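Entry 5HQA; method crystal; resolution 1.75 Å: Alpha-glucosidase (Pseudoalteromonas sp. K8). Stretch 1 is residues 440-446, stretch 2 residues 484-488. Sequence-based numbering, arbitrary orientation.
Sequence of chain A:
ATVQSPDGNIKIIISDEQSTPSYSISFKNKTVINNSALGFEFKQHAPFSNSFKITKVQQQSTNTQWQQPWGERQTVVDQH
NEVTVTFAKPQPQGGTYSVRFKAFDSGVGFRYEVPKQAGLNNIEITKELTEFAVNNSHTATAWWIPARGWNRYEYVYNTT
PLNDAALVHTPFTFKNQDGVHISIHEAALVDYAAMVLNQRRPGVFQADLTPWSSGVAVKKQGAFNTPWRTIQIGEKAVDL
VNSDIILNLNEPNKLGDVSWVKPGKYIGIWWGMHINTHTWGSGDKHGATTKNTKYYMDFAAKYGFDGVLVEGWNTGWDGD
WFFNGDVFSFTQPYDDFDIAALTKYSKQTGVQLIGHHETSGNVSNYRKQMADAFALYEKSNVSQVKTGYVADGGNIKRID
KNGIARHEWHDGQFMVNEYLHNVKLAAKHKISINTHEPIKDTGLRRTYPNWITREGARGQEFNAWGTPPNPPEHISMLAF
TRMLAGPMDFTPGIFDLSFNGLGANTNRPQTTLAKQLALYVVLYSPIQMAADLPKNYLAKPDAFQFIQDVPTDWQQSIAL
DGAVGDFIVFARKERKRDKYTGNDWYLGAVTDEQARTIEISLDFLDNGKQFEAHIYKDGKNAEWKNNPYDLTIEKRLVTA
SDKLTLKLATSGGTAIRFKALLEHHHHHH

Stretch 1 440-446: KDTGLRR
Stretch 2 (484-488) LAGPM

Stretch 2 enters this contact from a weakly bonded helix that begins earlier in the chain, and stretch 1 meets it as a loop that goes on into a type I turn from Gly443 to Arg446, closed by Arg446 N to Gly443 O at 3.1 Å. No direct hydrogen bond crosses between them; packing and two waters do the joining.

Leu484, phi/psi -65/-22, is out of reach. Ala485, at -77/-29, sets the register: its CA lies 5.2 Å from the CA of Asp441, and each CA-to-CB bond points toward the opposing stretch, so that Ala485 CB meets Asp441 CB at 3.8 Å. Ala485 O sits 3.0 Å from Asp441 CG, and 3.2 Å from Asp441 OD1. Both oxygens are acceptors, so no hydrogen bond joins them, and each is met by a donor elsewhere. Asp441 (-69/129, chi1 t, chi2 -26°) finds one within its loop, Gly443 N to Asp441 OD1 at 2.7 Å and 164°. Ala485 O receives a weak bond from water 2 at 3.4 Å, and that water accepts from Arg445 NH2 at 3.0 Å.

Gly486 is the first residue to leave helical angles, at 145/-171. Those angles by themselves call for glycine, and the neighbor agrees: an ideal CB would stand 1.9 Å from Asp441 OD2, a clash. Without it, Asp441 OD2 approaches Gly486 CA to 3.2 Å. The same rule of backbone angles holds for Gly443, at 91/9.

Pro487 (-63/152, C-gamma endo) brings its CD to 3.3 Å from Asp441 OD2 and to 3.3 Å from Arg445 NE, lying over one face of the guanidinium. Arg445 (-56/-24) reaches this position with chi1 p, chi2 t, chi3 t and chi4 116°. Water 1 completes the join, donating to Asp441 OD2 at 2.6 Å and to Pro487 O at 2.9 Å.

Met488, at -132/134 with all three chi angles t, leads its side-chain end away and makes no contact.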

ATOM      1  N   LYS A 440       5.569   1.019  -5.138  1.00  9.94           N
ATOM      2  CA  LYS A 440       4.578   1.581  -4.227  1.00 10.27           C
ATOM      3  C   LYS A 440       3.225   1.709  -4.922  1.00 12.04           C
ATOM      4  O   LYS A 440       3.140   1.861  -6.146  1.00 11.85           O
ATOM      5  CB  LYS A 440       5.041   2.945  -3.723  1.00 11.05           C
ATOM      6  CG  LYS A 440       5.114   3.990  -4.846  1.00 11.14           C
ATOM      7  CD  LYS A 440       5.923   5.217  -4.426  1.00 12.29           C
ATOM      8  CE  LYS A 440       5.979   6.226  -5.568  1.00 11.66           C
ATOM      9  NZ  LYS A 440       6.776   7.448  -5.230  1.00 11.24           N
ATOM     10  N   ASP A 441       2.164   1.608  -4.121  1.00 10.16           N
ATOM     11  CA  ASP A 441       0.798   1.737  -4.616  1.00 10.71           C
ATOM     12  C   ASP A 441       0.552   3.182  -5.043  1.00 12.08           C
ATOM     13  O   ASP A 441       0.855   4.116  -4.294  1.00 10.97           O
ATOM     14  CB  ASP A 441      -0.175   1.315  -3.505  1.00 10.12           C
ATOM     15  CG  ASP A 441      -1.626   1.174  -3.979  1.00 15.79           C
ATOM     16  OD1 ASP A 441      -2.019   1.836  -4.968  1.00 14.71           O
ATOM     17  OD2 ASP A 441      -2.381   0.395  -3.333  1.00 15.12           O
ATOM     18  N   THR A 442       0.049   3.378  -6.267  1.00  9.47           N
ATOM     19  CA  THR A 442      -0.317   4.719  -6.717  1.00  9.57           C
ATOM     20  C   THR A 442      -1.759   4.756  -7.214  1.00 13.47           C
ATOM     21  O   THR A 442      -2.123   5.643  -7.998  1.00 13.28           O
ATOM     22  CB  THR A 442       0.649   5.240  -7.792  1.00 10.68           C
ATOM     23  OG1 THR A 442       0.625   4.383  -8.940  1.00 11.14           O
ATOM     24  CG2 THR A 442       2.081   5.279  -7.236  1.00  9.41           C
ATOM     25  N   GLY A 443      -2.589   3.815  -6.757  1.00 10.97           N
ATOM     26  CA  GLY A 443      -4.006   3.802  -7.075  1.00 10.44           C
ATOM     27  C   GLY A 443      -4.396   3.009  -8.302  1.00 12.77           C
ATOM     28  O   GLY A 443      -5.561   3.077  -8.714  1.00 12.62           O
ATOM     29  N   LEU A 444      -3.474   2.249  -8.896  1.00 12.02           N
ATOM     30  CA  LEU A 444      -3.785   1.566 -10.146  1.00 13.92           C
ATOM     31  C   LEU A 444      -4.797   0.431  -9.977  1.00 13.36           C
ATOM     32  O   LEU A 444      -5.337  -0.040 -10.986  1.00 14.41           O
ATOM     33  CB  LEU A 444      -2.494   1.041 -10.782  1.00 13.38           C
ATOM     34  CG  LEU A 444      -1.634   2.139 -11.409  1.00 12.70           C
ATOM     35  CD1 LEU A 444      -0.219   1.639 -11.661  1.00 14.00           C
ATOM     36  CD2 LEU A 444      -2.285   2.602 -12.710  1.00 13.94           C
ATOM     37  N   ARG A 445      -5.080  -0.006  -8.742  1.00 11.82           N
ATOM     38  CA  ARG A 445      -6.168  -0.960  -8.527  1.00 12.57           C
ATOM     39  C   ARG A 445      -7.501  -0.450  -9.073  1.00 14.13           C
ATOM     40  O   ARG A 445      -8.387  -1.258  -9.372  1.00 14.15           O
ATOM     41  CB  ARG A 445      -6.310  -1.286  -7.030  1.00 11.72           C
ATOM     42  CG  ARG A 445      -6.651  -0.061  -6.164  1.00 12.05           C
ATOM     43  CD  ARG A 445      -6.639  -0.400  -4.673  1.00 12.69           C
ATOM     44  NE  ARG A 445      -6.589   0.795  -3.823  1.00 12.55           N
ATOM     45  CZ  ARG A 445      -7.548   1.170  -2.970  1.00 13.33           C
ATOM     46  NH1 ARG A 445      -8.673   0.460  -2.835  1.00 10.98           N
ATOM     47  NH2 ARG A 445      -7.376   2.266  -2.231  1.00 12.77           N
ATOM     48  N   ARG A 446      -7.683   0.866  -9.199  1.00 12.05           N
ATOM     49  CA  ARG A 446      -8.906   1.353  -9.828  1.00 12.64           C
ATOM     50  C   ARG A 446      -8.961   0.927 -11.287  1.00 14.69           C
ATOM     51  O   ARG A 446      -9.991   0.447 -11.775  1.00 15.68           O
ATOM     52  CB  ARG A 446      -9.005   2.872  -9.724  1.00 12.64           C
ATOM     53  CG  ARG A 446     -10.233   3.385 -10.484  1.00 13.33           C
ATOM     54  CD  ARG A 446     -10.362   4.884 -10.467  1.00 13.43           C
ATOM     55  NE  ARG A 446     -11.661   5.272 -10.995  1.00 14.31           N
ATOM     56  CZ  ARG A 446     -12.092   6.526 -11.068  1.00 16.80           C
ATOM     57  NH1 ARG A 446     -11.324   7.520 -10.641  1.00 15.48           N
ATOM     58  NH2 ARG A 446     -13.295   6.785 -11.562  1.00 15.64           N
ATOM     59  N   LEU A 484      -1.570   5.379   3.309  1.00 10.44           N
ATOM     60  CA  LEU A 484      -2.149   6.390   2.427  1.00 10.80           C
ATOM     61  C   LEU A 484      -2.026   6.003   0.956  1.00 13.03           C
ATOM     62  O   LEU A 484      -2.792   6.506   0.124  1.00 14.01           O
ATOM     63  CB  LEU A 484      -1.488   7.749   2.665  1.00 10.22           C
ATOM     64  CG  LEU A 484      -1.536   8.314   4.090  1.00 11.42           C
ATOM     65  CD1 LEU A 484      -0.942   9.720   4.101  1.00 11.27           C
ATOM     66  CD2 LEU A 484      -2.959   8.328   4.650  1.00 10.28           C
ATOM     67  N   ALA A 485      -1.080   5.125   0.614  1.00 11.64           N
ATOM     68  CA  ALA A 485      -0.906   4.723  -0.776  1.00  9.84           C
ATOM     69  C   ALA A 485      -1.962   3.726  -1.231  1.00 12.57           C
ATOM     70  O   ALA A 485      -2.301   3.704  -2.416  1.00 13.92           O
ATOM     71  CB  ALA A 485       0.493   4.134  -0.988  1.00  9.07           C
ATOM     72  N   GLY A 486      -2.494   2.906  -0.322  1.00 12.39           N
ATOM     73  CA  GLY A 486      -3.448   1.874  -0.679  1.00 11.41           C
ATOM     74  C   GLY A 486      -3.284   0.627   0.177  1.00 12.43           C
ATOM     75  O   GLY A 486      -2.529   0.624   1.158  1.00 11.76           O
ATOM     76  N   PRO A 487      -3.975  -0.462  -0.187  1.00 13.59           N
ATOM     77  CA  PRO A 487      -3.999  -1.653   0.684  1.00 10.85           C
ATOM     78  C   PRO A 487      -2.624  -2.283   0.877  1.00 12.75           C
ATOM     79  O   PRO A 487      -1.740  -2.188   0.023  1.00 12.38           O
ATOM     80  CB  PRO A 487      -4.951  -2.614  -0.044  1.00 10.21           C
ATOM     81  CG  PRO A 487      -5.057  -2.086  -1.461  1.00 10.42           C
ATOM     82  CD  PRO A 487      -4.885  -0.594  -1.341  1.00 11.91           C
ATOM     83  N   MET A 488      -2.449  -2.941   2.023  1.00 10.27           N
ATOM     84  CA  MET A 488      -1.195  -3.617   2.319  1.00  9.93           C
ATOM     85  C   MET A 488      -1.464  -5.025   2.808  1.00 12.99           C
ATOM     86  O   MET A 488      -2.324  -5.231   3.671  1.00 13.46           O
ATOM     87  CB  MET A 488      -0.377  -2.871   3.370  1.00  9.90           C
ATOM     88  CG  MET A 488       0.901  -3.625   3.747  1.00 10.02           C
ATOM     89  SD  MET A 488       1.809  -2.825   5.071  1.00 12.89           S
ATOM     90  CE  MET A 488       3.224  -3.931   5.239  1.00 10.05           C
TER
HETATM   91  O   HOH W   1      -1.835  -2.148  -2.867  1.00 11.93           O
HETATM   92  O   HOH W   2      -5.566   4.620  -1.854  1.00 17.00           O